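PDB 5M41: nigritoxine from Vibrio nigripulchritudo, which acts as a bacterial toxin against crustaceans and insects. Local coordinates for residues I360-E364 / T365-I369; G402-K406 / S407-N411. All coordinates share one frame; numbering follows the deposited sequence.

Contact 1 (I360-E364 / T365-I369); sequences ISIAE and TGVDI
S361 and D368 face each other as a hydrogen-bonded pair of a tight antiparallel β hairpin, with S361 N giving to D368 O at 3.0 Å and D368 N returning to S361 O at 2.9 Å. Nearer the turn, A363 N reaches G366 O at 2.8 Å, while the return bond from G366 N to A363 O is weak at 3.5 Å; E364 and T365 form the two-residue type I turn between them. I362–V367 and I360–I369 are the non-hydrogen-bonded pairs, and their side chains occupy the other face from those of S361 and D368. There I360 and I369 lie side by side: with chi2 at -62°, the I360 chain turns so that CD1 rests 4.1 Å from I369 CG1. I362 CG1 meets V367 CG1 at 4.3 Å. This apolar face is covered by I388 and L392 of helix 386-396 and by I409 and I413 of helix 406-415. On the opposite face S361 CB lies 4.0 Å from D368 OD2, a van der Waals contact only; the carboxylate's polar partners lie outside the hairpin. T440 OG1 and A441 N hold D368 OD2, whereas S332 OG and Q442 NE2 hold OD1. Four bonds thus grip a buried carboxylate, which should restrict its rotation and is consistent with a stabilised negative charge, so the hairpin carries an apolar face against helices and a polar anchor on its reverse.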
# COMPACT_ATOMS: atom_id res chain seq x y z
N ILE A 360 8.01 5.32 0.08
CA ILE A 360 7.15 4.17 0.36
C ILE A 360 5.86 4.73 0.92
O ILE A 360 5.90 5.56 1.82
CB ILE A 360 7.80 3.20 1.39
CG1 ILE A 360 9.22 2.79 0.95
CG2 ILE A 360 6.93 1.96 1.61
CD1 ILE A 360 9.31 2.03 -0.37
N SER A 361 4.73 4.33 0.35
CA SER A 361 3.43 4.67 0.92
C SER A 361 2.82 3.41 1.50
O SER A 361 2.91 2.34 0.90
CB SER A 361 2.50 5.23 -0.15
OG SER A 361 3.08 6.36 -0.79
N ILE A 362 2.20 3.55 2.65
CA ILE A 362 1.59 2.41 3.32
C ILE A 362 0.07 2.65 3.30
O ILE A 362 -0.40 3.69 3.74
CB ILE A 362 2.15 2.24 4.76
CG1 ILE A 362 3.63 1.80 4.71
CG2 ILE A 362 1.34 1.20 5.54
CD1 ILE A 362 4.37 1.92 6.03
N ALA A 363 -0.66 1.71 2.71
CA ALA A 363 -2.10 1.77 2.66
C ALA A 363 -2.63 0.76 3.67
O ALA A 363 -1.85 -0.03 4.20
CB ALA A 363 -2.60 1.43 1.26
N GLU A 364 -3.95 0.77 3.92
CA GLU A 364 -4.55 -0.26 4.77
C GLU A 364 -4.42 -1.64 4.11
O GLU A 364 -4.46 -2.68 4.78
CB GLU A 364 -6.04 0.04 5.08
CG GLU A 364 -6.34 1.38 5.76
CD GLU A 364 -5.96 1.45 7.25
OE1 GLU A 364 -5.31 0.51 7.79
OE2 GLU A 364 -6.32 2.46 7.92
N THR A 365 -4.25 -1.64 2.78
CA THR A 365 -4.27 -2.86 1.99
C THR A 365 -2.89 -3.30 1.49
O THR A 365 -2.78 -4.32 0.82
CB THR A 365 -5.17 -2.69 0.76
OG1 THR A 365 -4.77 -1.50 0.07
CG2 THR A 365 -6.67 -2.58 1.17
N GLY A 366 -1.84 -2.54 1.79
CA GLY A 366 -0.54 -2.86 1.19
C GLY A 366 0.46 -1.71 1.15
O GLY A 366 0.34 -0.75 1.92
N VAL A 367 1.45 -1.82 0.26
CA VAL A 367 2.44 -0.78 0.11
C VAL A 367 2.63 -0.39 -1.34
O VAL A 367 2.41 -1.20 -2.25
CB VAL A 367 3.83 -1.15 0.72
CG1 VAL A 367 3.66 -1.63 2.16
CG2 VAL A 367 4.51 -2.22 -0.11
N ASP A 368 3.01 0.87 -1.56
CA ASP A 368 3.43 1.32 -2.88
C ASP A 368 4.90 1.71 -2.81
O ASP A 368 5.32 2.43 -1.90
CB ASP A 368 2.63 2.54 -3.30
CG ASP A 368 1.12 2.29 -3.31
OD1 ASP A 368 0.64 1.22 -3.79
OD2 ASP A 368 0.39 3.21 -2.87
N ILE A 369 5.67 1.27 -3.79
CA ILE A 369 7.08 1.65 -3.91
C ILE A 369 7.16 2.67 -5.05
O ILE A 369 6.81 2.35 -6.20
CB ILE A 369 7.96 0.41 -4.18
CG1 ILE A 369 7.76 -0.63 -3.05
CG2 ILE A 369 9.43 0.83 -4.33
CD1 ILE A 369 8.25 -2.04 -3.36

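Contact 2 (G402-K406 / S407-N411); sequences GRPGK and SKIGN
G405 O accepts I409 N at 3.1 Å, nearly in line with its carbonyl bond, and K406 O accepts G410 N at 2.8 Å: these are the opening i to i+4 bonds of helix 406-415, with G405 as its N-cap. One water accepts from K408 N at 3.0 Å, taking the N3 N-H that an N-cap side chain commonly accepts, and donates to P404 O at 2.8 Å, bridging the first turn back to the residue before the cap. The K408 side chain runs past that same carbonyl, K408 CD lying 3.4 Å from P404 O, and bends at its last torsion (chi4 71°); its ammonium forms a salt bridge with D617. On the inner side, I409 folds back over the cap. I409 CG1, anti to its own carbonyl carbon (chi1 -67°), approaches G405 O to 3.4 Å and P404 CB to 4.2 Å. The latter contact is a hydrophobic staple, between the residue before the N-cap and the fourth residue after it. P404 and I409 both continue onto V395, and I409 also onto L392, so the helix start is laid against helix 386-396, while the turn joining strands 359-363 and 366-370 borders it.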
# COMPACT_ATOMS: atom_id res chain seq x y z
N GLY A 402 -7.88 -9.15 2.80
CA GLY A 402 -6.88 -8.45 1.98
C GLY A 402 -6.62 -7.07 2.58
O GLY A 402 -6.28 -6.11 1.88
N ARG A 403 -6.79 -6.96 3.89
CA ARG A 403 -6.74 -5.67 4.56
C ARG A 403 -6.09 -5.80 5.92
O ARG A 403 -6.75 -5.72 6.95
CB ARG A 403 -8.14 -5.10 4.67
CG ARG A 403 -8.18 -3.66 5.12
CD ARG A 403 -9.59 -3.13 4.99
NE ARG A 403 -9.55 -1.71 5.30
CZ ARG A 403 -9.58 -0.75 4.38
NH1 ARG A 403 -9.68 -1.07 3.10
NH2 ARG A 403 -9.52 0.53 4.77
N PRO A 404 -4.78 -6.03 5.94
CA PRO A 404 -4.13 -6.21 7.22
C PRO A 404 -4.15 -4.94 8.09
O PRO A 404 -4.04 -5.04 9.32
CB PRO A 404 -2.68 -6.55 6.84
CG PRO A 404 -2.75 -6.98 5.43
CD PRO A 404 -3.84 -6.17 4.82
N GLY A 405 -4.29 -3.78 7.46
CA GLY A 405 -4.32 -2.52 8.19
C GLY A 405 -2.93 -1.88 8.24
O GLY A 405 -1.92 -2.58 8.24
N LYS A 406 -2.91 -0.54 8.33
CA LYS A 406 -1.68 0.26 8.27
C LYS A 406 -0.68 -0.07 9.38
O LYS A 406 0.51 -0.20 9.14
CB LYS A 406 -2.03 1.75 8.31
CG LYS A 406 -2.50 2.31 6.98
CD LYS A 406 -2.64 3.83 7.02
CE LYS A 406 -3.39 4.32 5.80
NZ LYS A 406 -3.50 5.80 5.76
N SER A 407 -1.21 -0.27 10.58
CA SER A 407 -0.40 -0.56 11.74
C SER A 407 0.33 -1.91 11.63
O SER A 407 1.54 -1.97 11.81
CB SER A 407 -1.27 -0.47 12.99
OG SER A 407 -0.68 -1.19 14.05
N LYS A 408 -0.39 -2.99 11.30
CA LYS A 408 0.24 -4.30 11.05
C LYS A 408 1.27 -4.25 9.92
O LYS A 408 2.36 -4.82 10.04
CB LYS A 408 -0.80 -5.37 10.71
CG LYS A 408 -1.35 -6.14 11.91
CD LYS A 408 -2.39 -7.14 11.44
CE LYS A 408 -2.89 -8.04 12.55
NZ LYS A 408 -3.76 -7.31 13.51
N ILE A 409 0.96 -3.56 8.83
CA ILE A 409 1.92 -3.46 7.74
C ILE A 409 3.17 -2.70 8.21
O ILE A 409 4.30 -3.18 8.03
CB ILE A 409 1.32 -2.83 6.47
CG1 ILE A 409 0.26 -3.77 5.88
CG2 ILE A 409 2.41 -2.55 5.47
CD1 ILE A 409 -0.74 -3.11 4.95
N GLY A 410 2.96 -1.54 8.84
CA GLY A 410 4.09 -0.75 9.34
C GLY A 410 5.00 -1.54 10.27
O GLY A 410 6.23 -1.49 10.15
N ASN A 411 4.39 -2.27 11.21
CA ASN A 411 5.11 -3.12 12.16
C ASN A 411 5.88 -4.25 11.50
O ASN A 411 6.99 -4.58 11.91
CB ASN A 411 4.15 -3.71 13.20
CG ASN A 411 3.54 -2.65 14.09
OD1 ASN A 411 3.94 -1.48 14.07
ND2 ASN A 411 2.57 -3.05 14.90
O HOH W 1 -3.35 -3.03 11.16

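Followed from the N terminus, strand 359-363 turns at once into strand 366-370, and contact 1 closes that hairpin before the chain proceeds through helices 386-396 and 406-415. Contact 2 opens the second of these helices, so the two contacts stand in series, neither nested nor crossing, with centres about 9 Å apart. They nevertheless meet in space: E364 OE1 makes a probable hydrogen bond with K406 N at 2.7 Å, and E364 O another with G405 N at 2.9 Å, so a side chain of the hairpin turn serves an N-H at the helix start. I409 CD1 packs on A363 O and G366 N. Together they tie the hairpin's turn end to the start of helix 406-415.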